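Local coordinates for TT1696 protein (Thermus thermophilus, PDB 1UFB) that is of unknown function but belongs to the HEPN family of helical proteins and may bind DNA, at residues A30-Q35 / K84-T89. Residues are numbered along the deposited sequence; the frame is centred on the assembly and turned at random.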
loop_
_atom_site.group_PDB
_atom_site.type_symbol
_atom_site.label_atom_id
_atom_site.label_comp_id
_atom_site.label_asym_id
_atom_site.label_seq_id
_atom_site.Cartn_x
_atom_site.Cartn_y
_atom_site.Cartn_z
ATOM N N ALA A 30 -6.493 4.489 5.016
ATOM C CA ALA A 30 -5.874 5.504 5.859
ATOM C C ALA A 30 -4.952 4.827 6.890
ATOM O O ALA A 30 -3.871 5.341 7.229
ATOM C CB ALA A 30 -6.991 6.350 6.641
ATOM N N CYS A 31 -5.380 3.704 7.437
ATOM C CA CYS A 31 -4.586 2.997 8.410
ATOM C C CYS A 31 -3.297 2.454 7.760
ATOM O O CYS A 31 -2.223 2.462 8.372
ATOM C CB CYS A 31 -5.329 1.777 8.964
ATOM S SG CYS A 31 -6.684 2.325 10.154
ATOM N N PHE A 32 -3.452 1.928 6.550
ATOM C CA PHE A 32 -2.269 1.421 5.846
ATOM C C PHE A 32 -1.282 2.584 5.581
ATOM O O PHE A 32 -0.077 2.491 5.861
ATOM C CB PHE A 32 -2.726 0.779 4.525
ATOM C CG PHE A 32 -1.571 0.357 3.644
ATOM C CD1 PHE A 32 -0.827 -0.764 4.003
ATOM C CD2 PHE A 32 -1.225 1.092 2.498
ATOM C CE1 PHE A 32 0.255 -1.179 3.231
ATOM C CE2 PHE A 32 -0.112 0.689 1.678
ATOM C CZ PHE A 32 0.613 -0.447 2.064
ATOM N N ALA A 33 -1.807 3.707 5.104
ATOM C CA ALA A 33 -0.971 4.853 4.813
ATOM C C ALA A 33 -0.313 5.350 6.093
ATOM O O ALA A 33 0.800 5.778 6.044
ATOM C CB ALA A 33 -1.797 5.991 4.064
ATOM N N ALA A 34 -0.972 5.259 7.250
ATOM C CA ALA A 34 -0.345 5.685 8.493
ATOM C C ALA A 34 0.810 4.735 8.841
ATOM O O ALA A 34 1.901 5.149 9.286
ATOM C CB ALA A 34 -1.394 5.695 9.649
ATOM N N GLN A 35 0.577 3.432 8.713
ATOM C CA GLN A 35 1.717 2.513 8.988
ATOM C C GLN A 35 2.886 2.858 7.988
ATOM O O GLN A 35 4.073 2.812 8.374
ATOM C CB GLN A 35 1.279 1.031 8.770
ATOM C CG GLN A 35 2.407 -0.038 8.942
ATOM C CD GLN A 35 3.356 -0.140 7.705
ATOM O OE1 GLN A 35 2.973 0.206 6.594
ATOM N NE2 GLN A 35 4.609 -0.686 7.917
ATOM N N LYS A 84 -0.170 -3.995 12.772
ATOM C CA LYS A 84 -1.324 -4.759 12.312
ATOM C C LYS A 84 -1.996 -4.104 11.117
ATOM O O LYS A 84 -3.001 -4.623 10.628
ATOM C CB LYS A 84 -2.377 -4.833 13.395
ATOM C CG LYS A 84 -1.822 -5.384 14.687
ATOM C CD LYS A 84 -1.212 -6.772 14.480
ATOM C CE LYS A 84 -1.402 -7.562 15.774
ATOM N NZ LYS A 84 -2.486 -6.893 16.591
ATOM N N TYR A 85 -1.479 -2.970 10.642
ATOM C CA TYR A 85 -2.129 -2.297 9.491
ATOM C C TYR A 85 -1.401 -2.485 8.156
ATOM O O TYR A 85 -1.864 -1.940 7.146
ATOM C CB TYR A 85 -2.297 -0.791 9.760
ATOM C CG TYR A 85 -3.189 -0.500 10.984
ATOM C CD1 TYR A 85 -2.991 0.651 11.770
ATOM C CD2 TYR A 85 -4.235 -1.354 11.314
ATOM C CE1 TYR A 85 -3.832 0.956 12.882
ATOM C CE2 TYR A 85 -5.098 -1.053 12.421
ATOM C CZ TYR A 85 -4.875 0.108 13.186
ATOM O OH TYR A 85 -5.706 0.483 14.235
ATOM N N TYR A 86 -0.252 -3.178 8.153
ATOM C CA TYR A 86 0.448 -3.353 6.894
ATOM C C TYR A 86 -0.302 -4.335 5.945
ATOM O O TYR A 86 -0.593 -4.021 4.792
ATOM C CB TYR A 86 1.905 -3.792 7.151
ATOM C CG TYR A 86 2.638 -4.101 5.871
ATOM C CD1 TYR A 86 2.934 -3.085 4.934
ATOM C CD2 TYR A 86 2.901 -5.456 5.522
ATOM C CE1 TYR A 86 3.492 -3.440 3.626
ATOM C CE2 TYR A 86 3.407 -5.801 4.292
ATOM C CZ TYR A 86 3.707 -4.810 3.355
ATOM O OH TYR A 86 4.272 -5.260 2.202
ATOM N N ILE A 87 -0.661 -5.504 6.446
ATOM C CA ILE A 87 -1.348 -6.467 5.618
ATOM C C ILE A 87 -2.903 -6.548 5.764
ATOM O O ILE A 87 -3.612 -6.489 4.758
ATOM C CB ILE A 87 -0.675 -7.928 5.780
ATOM C CG1 ILE A 87 0.496 -8.043 4.757
ATOM C CG2 ILE A 87 -1.715 -9.080 5.432
ATOM C CD1 ILE A 87 1.582 -9.194 5.016
ATOM N N PRO A 88 -3.440 -6.626 7.006
ATOM C CA PRO A 88 -4.899 -6.732 7.232
ATOM C C PRO A 88 -5.779 -5.652 6.667
ATOM O O PRO A 88 -6.949 -5.874 6.395
ATOM C CB PRO A 88 -5.020 -6.875 8.781
ATOM C CG PRO A 88 -3.670 -7.650 9.135
ATOM C CD PRO A 88 -2.694 -6.772 8.275
ATOM N N THR A 89 -5.233 -4.476 6.453
ATOM C CA THR A 89 -6.025 -3.404 5.875
ATOM C C THR A 89 -6.331 -3.606 4.398
ATOM O O THR A 89 -7.184 -2.950 3.853
ATOM C CB THR A 89 -5.274 -2.089 6.014
ATOM O OG1 THR A 89 -3.888 -2.279 5.597
ATOM C CG2 THR A 89 -5.276 -1.651 7.487
#
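Residues 30-35 are a regular part of helix 27-48, against which the loop 84-89, curled into helix-like backbone angles from Y86 on, lies closest where the CA atoms of F32 and Y85 come within 5.2 Å. C31, F32 and Q35 line the helix face that meets the loop. C31 is small enough to fit against one face of the Y85 ring: its CB makes a CH-pi contact 3.9 Å from the ring centroid, and its SG, anti to the carbonyl carbon, a sulfur-aromatic one at 4.1 Å. F32, with CG anti to the backbone N, instead presents its ring edge to the loop backbone, CD1 lying 3.5 Å from Y85 O. That carbonyl also accepts a 2.6 Å hydrogen bond from T89 OG1, closing the turn; with OG1 so placed (chi1 47°), CG2 lies 3.7 Å from C31 CB. Q35, long and bent at chi2 (-78°), brings OE1 3.7 Å from Y86 CD1 at the ring edge, while NE2 bonds to E39 OE1. R90 and Y86 of the second subunit pack on F32 and Y86. Sulfur, ring and methyl contacts thus fasten the loop before helix 106-126 to this HEPN-domain helix; Q35 OE1 remains buried without a hydrogen-bond partner, probably at some energetic cost.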